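Local coordinates for putative GH105 family protein (Salmonella enterica subsp. enterica serovar Paratyphi A, PDB 3QWT), which is probably a glycoside hydrolase of family GH105, built on an alpha/alpha toroid, although its function has not been established, at residues T117-Y122 with G182-R187. Sequence-based numbering, arbitrary orientation.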
ATOM      1  N   THR A 117      19.826 -27.636   0.603  1.00 25.73           N
ATOM      2  CA  THR A 117      20.015 -27.768   2.049  1.00 25.21           C
ATOM      3  C   THR A 117      20.836 -26.617   2.622  1.00 33.26           C
ATOM      4  O   THR A 117      20.568 -26.124   3.725  1.00 32.07           O
ATOM      5  CB  THR A 117      20.641 -29.116   2.396  1.00 27.03           C
ATOM      6  OG1 THR A 117      19.771 -30.160   1.940  1.00 33.58           O
ATOM      7  CG2 THR A 117      20.854 -29.259   3.897  1.00 29.65           C
ATOM      8  N   LEU A 118      21.830 -26.177   1.860  1.00 26.87           N
ATOM      9  CA  LEU A 118      22.641 -25.054   2.280  1.00 34.20           C
ATOM     10  C   LEU A 118      21.765 -23.812   2.442  1.00 36.27           C
ATOM     11  O   LEU A 118      21.953 -23.009   3.374  1.00 29.43           O
ATOM     12  CB  LEU A 118      23.747 -24.781   1.264  1.00 22.88           C
ATOM     13  CG  LEU A 118      24.786 -23.796   1.796  1.00 24.83           C
ATOM     14  CD1 LEU A 118      25.547 -24.344   3.026  1.00 26.97           C
ATOM     15  CD2 LEU A 118      25.737 -23.361   0.683  1.00 18.35           C
ATOM     16  N   ALA A 119      20.803 -23.666   1.535  1.00 27.11           N
ATOM     17  CA  ALA A 119      19.905 -22.523   1.604  1.00 31.76           C
ATOM     18  C   ALA A 119      19.209 -22.512   2.952  1.00 30.62           C
ATOM     19  O   ALA A 119      19.141 -21.479   3.606  1.00 31.23           O
ATOM     20  CB  ALA A 119      18.877 -22.529   0.447  1.00 25.62           C
ATOM     21  N   TYR A 120      18.713 -23.668   3.374  1.00 30.29           N
ATOM     22  CA  TYR A 120      18.037 -23.758   4.657  1.00 29.00           C
ATOM     23  C   TYR A 120      18.996 -23.483   5.813  1.00 32.56           C
ATOM     24  O   TYR A 120      18.625 -22.876   6.809  1.00 34.13           O
ATOM     25  CB  TYR A 120      17.406 -25.130   4.844  1.00 24.76           C
ATOM     26  CG  TYR A 120      16.027 -25.274   4.249  1.00 31.93           C
ATOM     27  CD1 TYR A 120      15.832 -25.952   3.038  1.00 29.35           C
ATOM     28  CD2 TYR A 120      14.916 -24.732   4.890  1.00 30.85           C
ATOM     29  CE1 TYR A 120      14.561 -26.097   2.494  1.00 29.61           C
ATOM     30  CE2 TYR A 120      13.644 -24.868   4.349  1.00 32.02           C
ATOM     31  CZ  TYR A 120      13.474 -25.555   3.150  1.00 32.54           C
ATOM     32  OH  TYR A 120      12.217 -25.694   2.609  1.00 34.89           O
ATOM     33  N   ARG A 121      20.233 -23.938   5.688  1.00 30.47           N
ATOM     34  CA  ARG A 121      21.186 -23.718   6.763  1.00 28.91           C
ATOM     35  C   ARG A 121      21.554 -22.237   6.835  1.00 27.58           C
ATOM     36  O   ARG A 121      21.696 -21.679   7.918  1.00 30.88           O
ATOM     37  CB  ARG A 121      22.423 -24.624   6.634  1.00 25.89           C
ATOM     38  CG  ARG A 121      22.134 -26.123   6.864  1.00 26.03           C
ATOM     39  CD  ARG A 121      21.677 -26.416   8.297  1.00 38.82           C
ATOM     40  NE  ARG A 121      22.724 -26.165   9.290  1.00 41.45           N
ATOM     41  CZ  ARG A 121      22.541 -25.517  10.438  1.00 40.36           C
ATOM     42  NH1 ARG A 121      21.344 -25.043  10.747  1.00 34.19           N
ATOM     43  NH2 ARG A 121      23.562 -25.328  11.274  1.00 38.48           N
ATOM     44  N   TYR A 122      21.693 -21.596   5.685  1.00 31.43           N
ATOM     45  CA  TYR A 122      21.964 -20.163   5.678  1.00 34.49           C
ATOM     46  C   TYR A 122      20.796 -19.404   6.291  1.00 34.28           C
ATOM     47  O   TYR A 122      20.991 -18.444   7.032  1.00 33.02           O
ATOM     48  CB  TYR A 122      22.233 -19.650   4.266  1.00 32.36           C
ATOM     49  CG  TYR A 122      22.419 -18.158   4.218  1.00 30.59           C
ATOM     50  CD1 TYR A 122      23.531 -17.559   4.807  1.00 28.17           C
ATOM     51  CD2 TYR A 122      21.485 -17.346   3.598  1.00 28.10           C
ATOM     52  CE1 TYR A 122      23.701 -16.202   4.780  1.00 29.92           C
ATOM     53  CE2 TYR A 122      21.646 -15.978   3.563  1.00 32.43           C
ATOM     54  CZ  TYR A 122      22.761 -15.408   4.151  1.00 33.18           C
ATOM     55  OH  TYR A 122      22.938 -14.039   4.119  1.00 33.90           O
ATOM     56  N   GLY A 182      15.586 -18.391  -4.288  1.00 27.87           N
ATOM     57  CA  GLY A 182      14.877 -17.217  -4.763  1.00 27.95           C
ATOM     58  C   GLY A 182      14.030 -16.615  -3.654  1.00 33.64           C
ATOM     59  O   GLY A 182      14.067 -15.410  -3.399  1.00 30.13           O
ATOM     60  N   LYS A 183      13.261 -17.465  -2.987  1.00 32.41           N
ATOM     61  CA  LYS A 183      12.522 -17.033  -1.820  1.00 30.72           C
ATOM     62  C   LYS A 183      13.481 -16.496  -0.747  1.00 33.46           C
ATOM     63  O   LYS A 183      13.320 -15.378  -0.262  1.00 33.58           O
ATOM     64  CB  LYS A 183      11.692 -18.190  -1.290  1.00 28.66           C
ATOM     65  CG  LYS A 183      10.503 -18.539  -2.180  1.00 30.97           C
ATOM     66  CD  LYS A 183       9.530 -17.338  -2.242  1.00 30.07           C
ATOM     67  CE  LYS A 183       8.340 -17.581  -3.153  1.00 28.77           C
ATOM     68  NZ  LYS A 183       7.332 -16.490  -2.945  1.00 33.48           N
ATOM     69  N   LEU A 184      14.501 -17.280  -0.419  1.00 33.16           N
ATOM     70  CA  LEU A 184      15.460 -16.922   0.629  1.00 33.98           C
ATOM     71  C   LEU A 184      16.141 -15.565   0.420  1.00 35.31           C
ATOM     72  O   LEU A 184      16.161 -14.730   1.321  1.00 32.49           O
ATOM     73  CB  LEU A 184      16.517 -18.023   0.784  1.00 33.62           C
ATOM     74  CG  LEU A 184      17.617 -17.755   1.821  1.00 37.70           C
ATOM     75  CD1 LEU A 184      17.013 -17.484   3.184  1.00 38.28           C
ATOM     76  CD2 LEU A 184      18.615 -18.920   1.904  1.00 34.35           C
ATOM     77  N   LEU A 185      16.704 -15.345  -0.762  1.00 33.50           N
ATOM     78  CA  LEU A 185      17.410 -14.095  -1.033  1.00 26.22           C
ATOM     79  C   LEU A 185      16.485 -12.996  -1.557  1.00 25.68           C
ATOM     80  O   LEU A 185      16.952 -11.981  -2.054  1.00 26.51           O
ATOM     81  CB  LEU A 185      18.558 -14.332  -2.033  1.00 27.36           C
ATOM     82  CG  LEU A 185      19.552 -15.442  -1.697  1.00 27.56           C
ATOM     83  CD1 LEU A 185      20.613 -15.481  -2.740  1.00 22.58           C
ATOM     84  CD2 LEU A 185      20.161 -15.261  -0.312  1.00 37.51           C
ATOM     85  N   ASN A 186      15.176 -13.202  -1.456  1.00 24.09           N
ATOM     86  CA  ASN A 186      14.209 -12.266  -2.046  1.00 32.40           C
ATOM     87  C   ASN A 186      14.554 -11.896  -3.484  1.00 30.54           C
ATOM     88  O   ASN A 186      14.710 -10.716  -3.808  1.00 33.21           O
ATOM     89  CB  ASN A 186      14.081 -10.979  -1.216  1.00 41.95           C
ATOM     90  CG  ASN A 186      13.549 -11.237   0.182  1.00 59.47           C
ATOM     91  OD1 ASN A 186      12.518 -11.891   0.364  1.00 64.37           O
ATOM     92  ND2 ASN A 186      14.259 -10.727   1.184  1.00 67.64           N
ATOM     93  N   ARG A 187      14.693 -12.907  -4.335  1.00 25.33           N
ATOM     94  CA  ARG A 187      14.931 -12.677  -5.747  1.00 29.77           C
ATOM     95  C   ARG A 187      13.823 -13.354  -6.540  1.00 26.57           C
ATOM     96  O   ARG A 187      13.968 -14.495  -6.987  1.00 28.07           O
ATOM     97  CB  ARG A 187      16.326 -13.169  -6.137  1.00 40.69           C
ATOM     98  CG  ARG A 187      17.436 -12.386  -5.426  1.00 48.73           C
ATOM     99  CD  ARG A 187      18.841 -12.855  -5.806  1.00 53.80           C
ATOM    100  NE  ARG A 187      19.882 -12.095  -5.103  1.00 49.53           N
ATOM    101  CZ  ARG A 187      21.188 -12.224  -5.325  1.00 42.15           C
ATOM    102  NH1 ARG A 187      21.647 -13.091  -6.235  1.00 26.81           N
ATOM    103  NH2 ARG A 187      22.040 -11.484  -4.631  1.00 51.45           N
TER
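Leu184 supplies the bump of this contact, and the shallow hollow that receives it lies between Ala119 and Tyr122, one turn apart on the facing helix. Its CG stands anti to the backbone N (chi1 178°), which carries the branched end across to that helix, CD2 foremost. This one methyl makes all of the leucine's close contacts with 117-122. Leu184 CD2 lies 3.9 Å from Ala119 CB and 3.7 Å from Tyr122 CD2. Its shortest approach, 3.1 Å, is from Leu184 CD2 to Ala119 O. The small alanine forms the low floor, where the backbones come nearest, with 7.2 Å between the CA atoms of Ala119 and Leu184. Tyr122 is the wall. Also anti at chi1 (176°), it leans toward the second segment and presents its ring edge, with Leu184 CD2 close to the ring plane. At the next ring carbon, Tyr122 CE2 is 4.2 Å from Leu185 CD2, a looser and oblique touch. No hydrogen bond joins the two segments; the side chains meet by apolar contact, with the methyl also pressed against the Ala119 carbonyl oxygen, covering a modest 155 Å². Both leucines sit where their helix stops: a Schellman motif closes it, with Asn186 at positive phi as C-prime and Arg187 N bonded to Gly182 O at 2.7 Å. The folded-back chain places Leu185 CD1 over one face of the Arg187 guanidinium, whose charge pairs with Glu135. In the alpha/alpha toroid, the contact thus sets the C-terminal end of helix 170-184 against the side of helix 114-125. Helix 131-143 borders it, Leu134 touching Tyr122 and Leu131 touching Leu185.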